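Local coordinates for protein methyltransferase (Streptococcus mutans, PDB 2B78) that probably transfers methyl groups from S-adenosyl-L-methionine, perhaps to RNA, as a member of the Rossmann-like methyltransferases, at residues K214-L219 / G233-T238; I181-F186 / S227-M232; R246-S251 / L267-V272; D287-D292 / E319-N324. All blocks are in the same frame, centred on the assembly; numbering follows the deposited sequence.

Contact 1 of 4, residues K214-L219 / G233-T238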
loop_
_atom_site.group_PDB
_atom_site.type_symbol
_atom_site.label_atom_id
_atom_site.label_comp_id
_atom_site.label_asym_id
_atom_site.label_seq_id
_atom_site.Cartn_x
_atom_site.Cartn_y
_atom_site.Cartn_z
ATOM N N LYS A 214 -24.534 -6.212 10.414
ATOM C CA LYS A 214 -24.546 -4.761 10.275
ATOM C C LYS A 214 -24.601 -4.345 8.809
ATOM O O LYS A 214 -24.219 -5.121 7.929
ATOM C CB LYS A 214 -23.281 -4.175 10.904
ATOM C CG LYS A 214 -23.030 -4.585 12.353
ATOM C CD LYS A 214 -24.165 -4.162 13.274
ATOM C CE LYS A 214 -23.847 -4.504 14.733
ATOM N NZ LYS A 214 -24.998 -4.207 15.633
ATOM N N THR A 215 -25.059 -3.122 8.548
ATOM C CA THR A 215 -25.107 -2.610 7.173
ATOM C C THR A 215 -23.809 -1.829 6.969
ATOM O O THR A 215 -23.350 -1.121 7.872
ATOM C CB THR A 215 -26.331 -1.674 6.928
ATOM O OG1 THR A 215 -26.264 -0.540 7.797
ATOM C CG2 THR A 215 -27.637 -2.428 7.172
ATOM N N VAL A 216 -23.203 -1.965 5.792
ATOM C CA VAL A 216 -21.937 -1.298 5.534
ATOM C C VAL A 216 -21.906 -0.440 4.285
ATOM O O VAL A 216 -22.456 -0.817 3.256
ATOM C CB VAL A 216 -20.806 -2.336 5.405
ATOM C CG1 VAL A 216 -19.482 -1.648 5.131
ATOM C CG2 VAL A 216 -20.739 -3.187 6.657
ATOM N N LEU A 217 -21.264 0.720 4.399
ATOM C CA LEU A 217 -21.074 1.619 3.269
ATOM C C LEU A 217 -19.564 1.714 3.059
ATOM O O LEU A 217 -18.815 2.113 3.953
ATOM C CB LEU A 217 -21.646 3.009 3.548
ATOM C CG LEU A 217 -21.331 4.039 2.459
ATOM C CD1 LEU A 217 -22.090 3.708 1.180
ATOM C CD2 LEU A 217 -21.716 5.418 2.959
ATOM N N ASN A 218 -19.118 1.340 1.869
ATOM C CA ASN A 218 -17.699 1.356 1.544
ATOM C C ASN A 218 -17.435 2.454 0.511
ATOM O O ASN A 218 -17.777 2.308 -0.655
ATOM C CB ASN A 218 -17.329 -0.029 1.011
ATOM C CG ASN A 218 -15.859 -0.171 0.691
ATOM O OD1 ASN A 218 -15.022 0.596 1.162
ATOM N ND2 ASN A 218 -15.535 -1.184 -0.104
ATOM N N LEU A 219 -16.834 3.556 0.944
ATOM C CA LEU A 219 -16.554 4.686 0.051
ATOM C C LEU A 219 -15.181 4.571 -0.618
ATOM O O LEU A 219 -14.190 4.192 0.030
ATOM C CB LEU A 219 -16.662 5.998 0.840
ATOM C CG LEU A 219 -18.022 6.218 1.517
ATOM C CD1 LEU A 219 -17.989 7.505 2.321
ATOM C CD2 LEU A 219 -19.132 6.272 0.473
ATOM N N GLY A 233 -18.113 -12.155 6.277
ATOM C CA GLY A 233 -18.128 -12.094 7.729
ATOM C C GLY A 233 -19.537 -11.863 8.238
ATOM O O GLY A 233 -19.736 -11.427 9.370
ATOM N N GLY A 234 -20.520 -12.114 7.378
ATOM C CA GLY A 234 -21.910 -11.986 7.783
ATOM C C GLY A 234 -22.571 -10.624 7.817
ATOM O O GLY A 234 -23.565 -10.447 8.526
ATOM N N ALA A 235 -22.044 -9.654 7.076
ATOM C CA ALA A 235 -22.655 -8.330 7.072
ATOM C C ALA A 235 -24.093 -8.441 6.570
ATOM O O ALA A 235 -24.409 -9.263 5.692
ATOM C CB ALA A 235 -21.848 -7.368 6.189
ATOM N N MET A 236 -24.974 -7.626 7.137
ATOM C CA MET A 236 -26.368 -7.660 6.725
ATOM C C MET A 236 -26.511 -7.193 5.282
ATOM O O MET A 236 -27.292 -7.756 4.510
ATOM C CB MET A 236 -27.215 -6.768 7.627
ATOM C CG MET A 236 -28.696 -6.816 7.278
ATOM S SD MET A 236 -29.703 -5.725 8.307
ATOM C CE MET A 236 -29.679 -6.626 9.884
ATOM N N ALA A 237 -25.765 -6.155 4.927
ATOM C CA ALA A 237 -25.823 -5.606 3.579
ATOM C C ALA A 237 -24.620 -4.698 3.348
ATOM O O ALA A 237 -24.006 -4.230 4.293
ATOM C CB ALA A 237 -27.117 -4.810 3.411
ATOM N N THR A 238 -24.267 -4.451 2.093
ATOM C CA THR A 238 -23.156 -3.546 1.836
ATOM C C THR A 238 -23.430 -2.738 0.590
ATOM O O THR A 238 -24.057 -3.216 -0.366
ATOM C CB THR A 238 -21.807 -4.278 1.638
ATOM O OG1 THR A 238 -21.775 -4.885 0.338
ATOM C CG2 THR A 238 -21.616 -5.344 2.696
#

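Contact 2 of 4, residues I181-F186 / S227-M232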
loop_
_atom_site.group_PDB
_atom_site.type_symbol
_atom_site.label_atom_id
_atom_site.label_comp_id
_atom_site.label_asym_id
_atom_site.label_seq_id
_atom_site.Cartn_x
_atom_site.Cartn_y
_atom_site.Cartn_z
ATOM N N ILE A 181 -10.161 -16.525 1.600
ATOM C CA ILE A 181 -11.252 -16.216 0.674
ATOM C C ILE A 181 -10.645 -15.747 -0.650
ATOM O O ILE A 181 -9.471 -15.338 -0.704
ATOM C CB ILE A 181 -12.250 -15.172 1.250
ATOM C CG1 ILE A 181 -11.631 -13.785 1.290
ATOM C CG2 ILE A 181 -12.687 -15.598 2.665
ATOM C CD1 ILE A 181 -12.676 -12.688 1.488
ATOM N N SER A 182 -11.424 -15.826 -1.725
ATOM C CA SER A 182 -10.925 -15.467 -3.055
ATOM C C SER A 182 -11.112 -14.021 -3.467
ATOM O O SER A 182 -12.090 -13.376 -3.090
ATOM C CB SER A 182 -11.581 -16.362 -4.116
ATOM O OG SER A 182 -11.301 -17.730 -3.873
ATOM N N TYR A 183 -10.162 -13.531 -4.266
ATOM C CA TYR A 183 -10.181 -12.175 -4.793
ATOM C C TYR A 183 -9.689 -12.232 -6.240
ATOM O O TYR A 183 -8.735 -12.948 -6.550
ATOM C CB TYR A 183 -9.241 -11.267 -3.996
ATOM C CG TYR A 183 -9.690 -10.996 -2.581
ATOM C CD1 TYR A 183 -10.668 -10.043 -2.314
ATOM C CD2 TYR A 183 -9.145 -11.701 -1.516
ATOM C CE1 TYR A 183 -11.100 -9.793 -1.005
ATOM C CE2 TYR A 183 -9.567 -11.463 -0.206
ATOM C CZ TYR A 183 -10.545 -10.505 0.036
ATOM O OH TYR A 183 -10.951 -10.258 1.328
ATOM N N ASN A 184 -10.345 -11.470 -7.106
ATOM C CA ASN A 184 -10.009 -11.397 -8.523
ATOM C C ASN A 184 -8.965 -10.299 -8.756
ATOM O O ASN A 184 -9.167 -9.140 -8.385
ATOM C CB ASN A 184 -11.286 -11.115 -9.336
ATOM C CG ASN A 184 -11.012 -10.888 -10.818
ATOM O OD1 ASN A 184 -10.780 -9.759 -11.260
ATOM N ND2 ASN A 184 -11.034 -11.963 -11.594
ATOM N N VAL A 185 -7.842 -10.677 -9.363
ATOM C CA VAL A 185 -6.768 -9.730 -9.635
ATOM C C VAL A 185 -6.312 -9.776 -11.090
ATOM O O VAL A 185 -6.673 -10.686 -11.852
ATOM C CB VAL A 185 -5.534 -9.981 -8.716
ATOM C CG1 VAL A 185 -5.949 -9.896 -7.244
ATOM C CG2 VAL A 185 -4.916 -11.338 -9.015
ATOM N N PHE A 186 -5.509 -8.786 -11.461
ATOM C CA PHE A 186 -4.982 -8.665 -12.814
ATOM C C PHE A 186 -3.598 -8.032 -12.694
ATOM O O PHE A 186 -3.415 -7.090 -11.924
ATOM C CB PHE A 186 -5.941 -7.820 -13.677
ATOM C CG PHE A 186 -6.520 -6.608 -12.976
ATOM C CD1 PHE A 186 -5.889 -5.363 -13.057
ATOM C CD2 PHE A 186 -7.704 -6.708 -12.256
ATOM C CE1 PHE A 186 -6.438 -4.236 -12.429
ATOM C CE2 PHE A 186 -8.264 -5.591 -11.622
ATOM C CZ PHE A 186 -7.631 -4.354 -11.710
ATOM N N SER A 227 -15.918 -4.797 0.894
ATOM C CA SER A 227 -17.311 -5.202 0.883
ATOM C C SER A 227 -17.461 -6.717 0.835
ATOM O O SER A 227 -18.286 -7.293 1.557
ATOM C CB SER A 227 -18.022 -4.563 -0.309
ATOM O OG SER A 227 -17.957 -3.155 -0.205
ATOM N N VAL A 228 -16.660 -7.370 -0.006
ATOM C CA VAL A 228 -16.713 -8.822 -0.106
ATOM C C VAL A 228 -16.254 -9.447 1.218
ATOM O O VAL A 228 -16.824 -10.439 1.673
ATOM C CB VAL A 228 -15.842 -9.339 -1.302
ATOM C CG1 VAL A 228 -14.364 -9.143 -1.016
ATOM C CG2 VAL A 228 -16.147 -10.801 -1.577
ATOM N N ALA A 229 -15.245 -8.848 1.846
ATOM C CA ALA A 229 -14.729 -9.334 3.131
ATOM C C ALA A 229 -15.842 -9.262 4.178
ATOM O O ALA A 229 -16.115 -10.229 4.907
ATOM C CB ALA A 229 -13.531 -8.474 3.574
ATOM N N ALA A 230 -16.493 -8.108 4.250
ATOM C CA ALA A 230 -17.586 -7.923 5.196
ATOM C C ALA A 230 -18.721 -8.917 4.920
ATOM O O ALA A 230 -19.318 -9.462 5.850
ATOM C CB ALA A 230 -18.098 -6.492 5.109
ATOM N N ALA A 231 -19.011 -9.156 3.644
ATOM C CA ALA A 231 -20.062 -10.092 3.261
ATOM C C ALA A 231 -19.746 -11.503 3.768
ATOM O O ALA A 231 -20.638 -12.222 4.237
ATOM C CB ALA A 231 -20.216 -10.103 1.731
ATOM N N MET A 232 -18.475 -11.898 3.661
ATOM C CA MET A 232 -18.035 -13.217 4.108
ATOM C C MET A 232 -18.029 -13.312 5.628
ATOM O O MET A 232 -17.942 -14.405 6.193
ATOM C CB MET A 232 -16.631 -13.525 3.574
ATOM C CG MET A 232 -16.577 -13.794 2.068
ATOM S SD MET A 232 -17.684 -15.118 1.548
ATOM C CE MET A 232 -16.915 -16.547 2.351
#

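Contact 3 of 4, residues R246-S251 / L267-V272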
loop_
_atom_site.group_PDB
_atom_site.type_symbol
_atom_site.label_atom_id
_atom_site.label_comp_id
_atom_site.label_asym_id
_atom_site.label_seq_id
_atom_site.Cartn_x
_atom_site.Cartn_y
_atom_site.Cartn_z
ATOM N N ARG A 246 -15.470 1.220 -14.164
ATOM C CA ARG A 246 -14.727 -0.036 -14.112
ATOM C C ARG A 246 -14.985 -0.831 -12.840
ATOM O O ARG A 246 -14.885 -2.059 -12.837
ATOM C CB ARG A 246 -13.227 0.236 -14.195
ATOM C CG ARG A 246 -12.728 0.790 -15.504
ATOM C CD ARG A 246 -11.208 0.893 -15.440
ATOM N NE ARG A 246 -10.617 -0.381 -15.033
ATOM C CZ ARG A 246 -9.349 -0.544 -14.672
ATOM N NH1 ARG A 246 -8.519 0.494 -14.662
ATOM N NH2 ARG A 246 -8.906 -1.748 -14.322
ATOM N N SER A 247 -15.301 -0.131 -11.755
ATOM C CA SER A 247 -15.547 -0.788 -10.472
ATOM C C SER A 247 -16.621 -1.869 -10.496
ATOM O O SER A 247 -16.534 -2.830 -9.729
ATOM C CB SER A 247 -15.915 0.247 -9.408
ATOM O OG SER A 247 -17.142 0.891 -9.720
ATOM N N ARG A 248 -17.627 -1.730 -11.361
ATOM C CA ARG A 248 -18.703 -2.721 -11.406
ATOM C C ARG A 248 -18.237 -4.153 -11.659
ATOM O O ARG A 248 -18.352 -5.016 -10.789
ATOM C CB ARG A 248 -19.746 -2.354 -12.466
ATOM C CG ARG A 248 -20.452 -1.015 -12.234
ATOM C CD ARG A 248 -21.875 -1.046 -12.797
ATOM N NE ARG A 248 -22.591 0.223 -12.656
ATOM C CZ ARG A 248 -22.397 1.283 -13.434
ATOM N NH1 ARG A 248 -21.501 1.233 -14.414
ATOM N NH2 ARG A 248 -23.113 2.386 -13.253
ATOM N N ALA A 249 -17.730 -4.414 -12.858
ATOM C CA ALA A 249 -17.287 -5.761 -13.197
ATOM C C ALA A 249 -16.208 -6.298 -12.255
ATOM O O ALA A 249 -16.248 -7.469 -11.857
ATOM C CB ALA A 249 -16.787 -5.792 -14.639
ATOM N N LEU A 250 -15.252 -5.445 -11.895
ATOM C CA LEU A 250 -14.147 -5.843 -11.016
ATOM C C LEU A 250 -14.609 -6.166 -9.611
ATOM O O LEU A 250 -13.974 -6.945 -8.906
ATOM C CB LEU A 250 -13.085 -4.746 -10.951
ATOM C CG LEU A 250 -12.430 -4.368 -12.281
ATOM C CD1 LEU A 250 -11.339 -3.347 -12.034
ATOM C CD2 LEU A 250 -11.852 -5.615 -12.934
ATOM N N SER A 251 -15.706 -5.551 -9.186
ATOM C CA SER A 251 -16.231 -5.818 -7.859
ATOM C C SER A 251 -17.035 -7.115 -7.892
ATOM O O SER A 251 -16.943 -7.942 -6.985
ATOM C CB SER A 251 -17.112 -4.648 -7.397
ATOM O OG SER A 251 -16.345 -3.464 -7.289
ATOM N N LEU A 267 -23.690 -2.094 -5.784
ATOM C CA LEU A 267 -22.503 -1.436 -6.316
ATOM C C LEU A 267 -22.988 -0.147 -6.974
ATOM O O LEU A 267 -23.843 -0.179 -7.872
ATOM C CB LEU A 267 -21.804 -2.309 -7.359
ATOM C CG LEU A 267 -21.395 -3.744 -7.001
ATOM C CD1 LEU A 267 -20.641 -4.308 -8.184
ATOM C CD2 LEU A 267 -20.536 -3.799 -5.755
ATOM N N VAL A 268 -22.442 0.979 -6.521
ATOM C CA VAL A 268 -22.809 2.292 -7.030
ATOM C C VAL A 268 -21.630 2.977 -7.710
ATOM O O VAL A 268 -20.492 2.855 -7.266
ATOM C CB VAL A 268 -23.293 3.194 -5.870
ATOM C CG1 VAL A 268 -23.592 4.596 -6.377
ATOM C CG2 VAL A 268 -24.521 2.580 -5.208
ATOM N N VAL A 269 -21.893 3.675 -8.808
ATOM C CA VAL A 269 -20.833 4.414 -9.490
ATOM C C VAL A 269 -21.228 5.869 -9.374
ATOM O O VAL A 269 -22.150 6.333 -10.059
ATOM C CB VAL A 269 -20.710 4.052 -10.986
ATOM C CG1 VAL A 269 -19.569 4.852 -11.618
ATOM C CG2 VAL A 269 -20.439 2.559 -11.138
ATOM N N MET A 270 -20.541 6.593 -8.498
ATOM C CA MET A 270 -20.865 7.988 -8.280
ATOM C C MET A 270 -19.753 8.688 -7.517
ATOM O O MET A 270 -18.957 8.045 -6.824
ATOM C CB MET A 270 -22.162 8.074 -7.471
ATOM C CG MET A 270 -22.763 9.457 -7.376
ATOM S SD MET A 270 -24.169 9.498 -6.241
ATOM C CE MET A 270 -25.233 8.304 -6.965
ATOM N N ASP A 271 -19.686 10.007 -7.658
ATOM C CA ASP A 271 -18.702 10.799 -6.932
ATOM C C ASP A 271 -19.089 10.624 -5.455
ATOM O O ASP A 271 -20.277 10.625 -5.113
ATOM C CB ASP A 271 -18.821 12.265 -7.346
ATOM C CG ASP A 271 -17.928 13.166 -6.541
ATOM O OD1 ASP A 271 -16.715 13.267 -6.856
ATOM O OD2 ASP A 271 -18.443 13.765 -5.583
ATOM N N VAL A 272 -18.101 10.462 -4.580
ATOM C CA VAL A 272 -18.394 10.247 -3.162
ATOM C C VAL A 272 -19.145 11.401 -2.505
ATOM O O VAL A 272 -20.002 11.177 -1.654
ATOM C CB VAL A 272 -17.098 9.920 -2.375
ATOM C CG1 VAL A 272 -17.357 9.979 -0.873
ATOM C CG2 VAL A 272 -16.623 8.504 -2.743
HETATM O O HOH W 1 -19.199 0.453 -7.880
#

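Contact 4 of 4, residues D287-D292 / E319-N324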
loop_
_atom_site.group_PDB
_atom_site.type_symbol
_atom_site.label_atom_id
_atom_site.label_comp_id
_atom_site.label_asym_id
_atom_site.label_seq_id
_atom_site.Cartn_x
_atom_site.Cartn_y
_atom_site.Cartn_z
ATOM N N ASP A 287 -24.613 1.330 9.476
ATOM C CA ASP A 287 -24.023 1.002 10.774
ATOM C C ASP A 287 -22.513 1.176 10.782
ATOM O O ASP A 287 -21.913 1.519 11.807
ATOM C CB ASP A 287 -24.336 -0.450 11.155
ATOM C CG ASP A 287 -25.818 -0.704 11.302
ATOM O OD1 ASP A 287 -26.511 0.182 11.841
ATOM O OD2 ASP A 287 -26.286 -1.787 10.892
ATOM N N ILE A 288 -21.903 0.919 9.630
ATOM C CA ILE A 288 -20.464 0.997 9.478
ATOM C C ILE A 288 -20.126 1.681 8.159
ATOM O O ILE A 288 -20.663 1.313 7.120
ATOM C CB ILE A 288 -19.861 -0.427 9.469
ATOM C CG1 ILE A 288 -20.236 -1.153 10.765
ATOM C CG2 ILE A 288 -18.345 -0.367 9.299
ATOM C CD1 ILE A 288 -19.853 -2.639 10.767
ATOM N N ILE A 289 -19.244 2.677 8.209
ATOM C CA ILE A 289 -18.823 3.392 7.009
ATOM C C ILE A 289 -17.314 3.271 6.868
ATOM O O ILE A 289 -16.557 3.622 7.777
ATOM C CB ILE A 289 -19.217 4.891 7.060
ATOM C CG1 ILE A 289 -20.745 5.026 7.106
ATOM C CG2 ILE A 289 -18.689 5.612 5.822
ATOM C CD1 ILE A 289 -21.224 6.457 7.235
ATOM N N ILE A 290 -16.878 2.732 5.735
ATOM C CA ILE A 290 -15.457 2.572 5.484
ATOM C C ILE A 290 -15.070 3.673 4.521
ATOM O O ILE A 290 -15.741 3.881 3.514
ATOM C CB ILE A 290 -15.161 1.201 4.855
ATOM C CG1 ILE A 290 -15.609 0.094 5.820
ATOM C CG2 ILE A 290 -13.677 1.098 4.513
ATOM C CD1 ILE A 290 -15.496 -1.318 5.269
ATOM N N ILE A 291 -14.006 4.391 4.848
ATOM C CA ILE A 291 -13.533 5.494 4.021
ATOM C C ILE A 291 -12.078 5.201 3.662
ATOM O O ILE A 291 -11.225 5.077 4.547
ATOM C CB ILE A 291 -13.647 6.817 4.809
ATOM C CG1 ILE A 291 -15.058 6.931 5.398
ATOM C CG2 ILE A 291 -13.331 8.003 3.904
ATOM C CD1 ILE A 291 -15.270 8.128 6.303
ATOM N N ASP A 292 -11.791 5.093 2.368
ATOM C CA ASP A 292 -10.437 4.776 1.932
ATOM C C ASP A 292 -10.106 5.398 0.576
ATOM O O ASP A 292 -9.974 4.695 -0.427
ATOM C CB ASP A 292 -10.288 3.250 1.877
ATOM C CG ASP A 292 -8.878 2.803 1.552
ATOM O OD1 ASP A 292 -7.923 3.381 2.107
ATOM O OD2 ASP A 292 -8.733 1.855 0.747
ATOM N N GLU A 319 -22.974 12.158 9.237
ATOM C CA GLU A 319 -24.356 12.566 8.993
ATOM C C GLU A 319 -25.248 11.415 8.539
ATOM O O GLU A 319 -26.470 11.481 8.683
ATOM C CB GLU A 319 -24.409 13.681 7.943
ATOM C CG GLU A 319 -23.695 14.971 8.332
ATOM C CD GLU A 319 -23.863 16.042 7.276
ATOM O OE1 GLU A 319 -25.020 16.448 7.024
ATOM O OE2 GLU A 319 -22.850 16.472 6.691
ATOM N N ILE A 320 -24.646 10.373 7.973
ATOM C CA ILE A 320 -25.415 9.216 7.524
ATOM C C ILE A 320 -25.004 7.933 8.255
ATOM O O ILE A 320 -25.220 6.830 7.758
ATOM C CB ILE A 320 -25.291 9.005 5.991
ATOM C CG1 ILE A 320 -23.823 8.833 5.589
ATOM C CG2 ILE A 320 -25.909 10.194 5.251
ATOM C CD1 ILE A 320 -23.618 8.503 4.103
ATOM N N LEU A 321 -24.433 8.078 9.451
ATOM C CA LEU A 321 -24.008 6.926 10.251
ATOM C C LEU A 321 -25.027 6.621 11.347
ATOM O O LEU A 321 -25.452 7.520 12.076
ATOM C CB LEU A 321 -22.651 7.208 10.901
ATOM C CG LEU A 321 -21.976 6.044 11.618
ATOM C CD1 LEU A 321 -21.408 5.086 10.574
ATOM C CD2 LEU A 321 -20.855 6.577 12.512
ATOM N N SER A 322 -25.405 5.354 11.476
ATOM C CA SER A 322 -26.380 4.940 12.484
ATOM C C SER A 322 -25.917 5.236 13.902
ATOM O O SER A 322 -24.737 5.497 14.148
ATOM C CB SER A 322 -26.650 3.439 12.376
ATOM O OG SER A 322 -27.051 3.079 11.071
ATOM N N GLU A 323 -26.857 5.187 14.836
ATOM C CA GLU A 323 -26.537 5.402 16.240
ATOM C C GLU A 323 -25.617 4.240 16.625
ATOM O O GLU A 323 -25.808 3.120 16.159
ATOM C CB GLU A 323 -27.826 5.376 17.068
ATOM C CG GLU A 323 -27.637 5.634 18.547
ATOM C CD GLU A 323 -28.963 5.739 19.293
ATOM O OE1 GLU A 323 -28.943 5.696 20.542
ATOM O OE2 GLU A 323 -30.019 5.867 18.634
ATOM N N ASN A 324 -24.604 4.517 17.441
ATOM C CA ASN A 324 -23.653 3.492 17.874
ATOM C C ASN A 324 -22.897 2.857 16.706
ATOM O O ASN A 324 -22.425 1.721 16.805
ATOM C CB ASN A 324 -24.370 2.393 18.667
ATOM C CG ASN A 324 -24.928 2.895 19.981
ATOM O OD1 ASN A 324 -24.237 3.582 20.736
ATOM N ND2 ASN A 324 -26.174 2.546 20.269
HETATM O O HOH W 2 -22.184 -0.320 13.990
#

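Contact 1 of 4, residues K214-L219 / G233-T238
Met236 runs alongside Thr215 where two parallel strands of the methyltransferase sheet begin to pair. Its CB rests against the backbone of Lys214, 3.4 Å from Lys214 O. CG stands anti to the Met236 backbone N (chi1 -177°), and the chain continues straight to SD, which lies 4.1 Å from CG2 of Thr215. The two side chains point the same way, side by side. At chi3 the chain bends (-73°), and the methyl CE leads away from strand 215-219. The backbones are bonded as well: Met236 N gives its hydrogen to Lys214 O at 2.7 Å, from above the carbonyl plane. One step on, Val216 N donates to Ala237 O at 2.8 Å. A CA-H...O contact follows, with Thr238 CA 3.2 Å from Val216 O. Thr215 and Ala237 put their side chains on one face of the sheet, Val216 and Thr238 on the other. On that second face CB of Val216 meets CG2 of Thr238 at 4.1 Å, while CG2 of Val216 reaches towards CB of Ala235. The hydroxyl of Thr238 is engaged elsewhere, by His265 ND1. Just before Ala235, Gly234, with positive phi, is the C-prime residue of a Schellman motif that ends the preceding helix. The contact thus closes the beta-alpha-beta unit of strand 215-219, helix 225-232 and strand 237-242. Ala235 and Thr238 pack on that helix, at Ala230 and Ser227, and the other edge of strand 215-219 pairs with strand 286-291.

Contact 2 of 4, residues I181-F186 / S227-M232
Ser227 OG, one residue before the Val228 that meets Tyr183, is gripped by two groups: Asn218 ND2 and the hydroxyl of Ser240. These bonds tie the helix to the sheet; across to strand 181-185 the contact is by van der Waals packing, with no hydrogen bond between the segments. Its tightest point is CG1 of Val228, which approaches CE1 of the Tyr183 ring obliquely at 3.3 Å. The torsion of Val228 (chi1 70°) sets CG1 between its backbone N and carbonyl carbon. The Tyr183 ring reaches over so that OH comes 3.9 Å from CB of Ala229. A turn further along the helix, Ile181 and Met232 slide past each other in opposite directions, and CD1 of Ile181 touches CG of Met232 at 4.1 Å. CD1 of Ile181 also comes within 4.3 Å of CA of Ala229. Strand and helix run nearly antiparallel, the axes of the two short segments 10.0 Å apart at an angle of 160°. Strand 181-185, half of a two-stranded hairpin with 174-178, packs against the Val228, Ala229 and Met232 side of helix 225-232. Helix 200-210 joins through Ile207, which meets Ile181, Tyr183 and Ala229, and His254 of helix 247-257 meets the Tyr183 ring edge-to-face.

Contact 3 of 4, residues R246-S251 / L267-V272
Helix-on-strand packing joins Arg248, Ser247 and Ser251 to Leu267 and Val269, inside the beta-alpha-beta unit of strand 237-242, helix 247-257 and strand 265-269 at one edge of the Rossmann-like sheet. Helix and strand run nearly antiparallel (158°), the axes of the two short segments 8.9 Å apart. Arg248 lays its guanidinium flat across Val269, the side chains crossing at about a right angle. CG2 of Val269 sits over the centre of one guanidinium face, 3.3 Å from CZ of Arg248, a tight fit. Leu267 comes next: CD1 of Leu267 lies 3.6 Å from CB of Ser251 and 3.5 Å from the carbonyl oxygen of Arg248. A water also joins the segments, donating to both Ser247 OG and Val268 O, at 2.8 Å each. Ser247 OG also bonds to Ala244 O. The segments carry Arg246, Asp271 and Val272, seen to bind S-adenosyl-L-homocysteine in this protein, though the ligand is absent from this chain. Arg246 forms a salt bridge with Asp189. Past the strand, Asp271 is the N-cap of helix 272-281, its OD2 bonded to Asp274 N. Strand 265-269 pairs with strand 237-242 through Val268, and Tyr275 of helix 272-281 packs against Val268.

Contact 4 of 4, residues D287-D292 / E319-N324
Ile289 meets Ile320 and Leu321 within a beta-alpha-beta crossover of the Rossmann-like fold: strand 286-291, helix 306-319 and strand 325-331 follow in order, the two strands being parallel neighbours, and residues 319-324 lead from that helix into strand 325-331. Chi2 of Ile289 (177°) sets CD1 anti to CA, and the CG1-CD1 end of Ile289 lies against one methyl of Leu321: CD1 of Leu321 lies 3.5 Å from CG1 of Ile289 and 3.6 Å from its CD1. The two side chains cross obliquely. Leu321 first swings CG anti to its backbone N (chi1 -172°), then turns at chi2 (75°), which brings CD1 against Ile289. The tip of Ile289 also reaches the other neighbour, its CD1 standing 3.9 Å from CG1 of Ile320, with the two side chains at about a right angle. Ile320 goes on to Leu217, Phe276 and Ala279, so this apolar patch continues between the sheet and helix 272-281. At Asp287 the contact turns polar. The carboxylate of Asp287 folds towards Ser322, and OD1 lies 3.0 Å from Ser322 OG, a possible hydrogen bond, since the serine proton has another acceptor within reach. The second oxygen, OD2, accepts from Thr215 N and so links the carboxylate to the neighbouring strand. Beyond it, one water donates to Asp287 O at 2.9 Å and reaches Asn324 O only weakly, at 3.5 Å.

Contacts 1, 3 and 4 share the methyltransferase sheet, whereas contact 2 lays an outlying hairpin on a helix that packs against it. Contacts 1 and 4 are closest, centres about 10 Å apart, joined where Ile290 N bonds to Leu217 O (2.7 Å). Contacts 1 and 2 interlock in sequence: helix 225-232 of contact 2 lies between the two strands of contact 1. Contact 3 carries the cofactor-site residues Arg246, Asp271 and Val272, with Asp242 beside Ser247. Contact 1 touches that site through Leu219 CD1, 4.1 Å from Val272 CG1, and contact 2 through Phe186 CZ, 3.9 Å from Arg246 NH2. Contact 4 stays farther off, the Ile289 side chain about 8 Å from that of Val272.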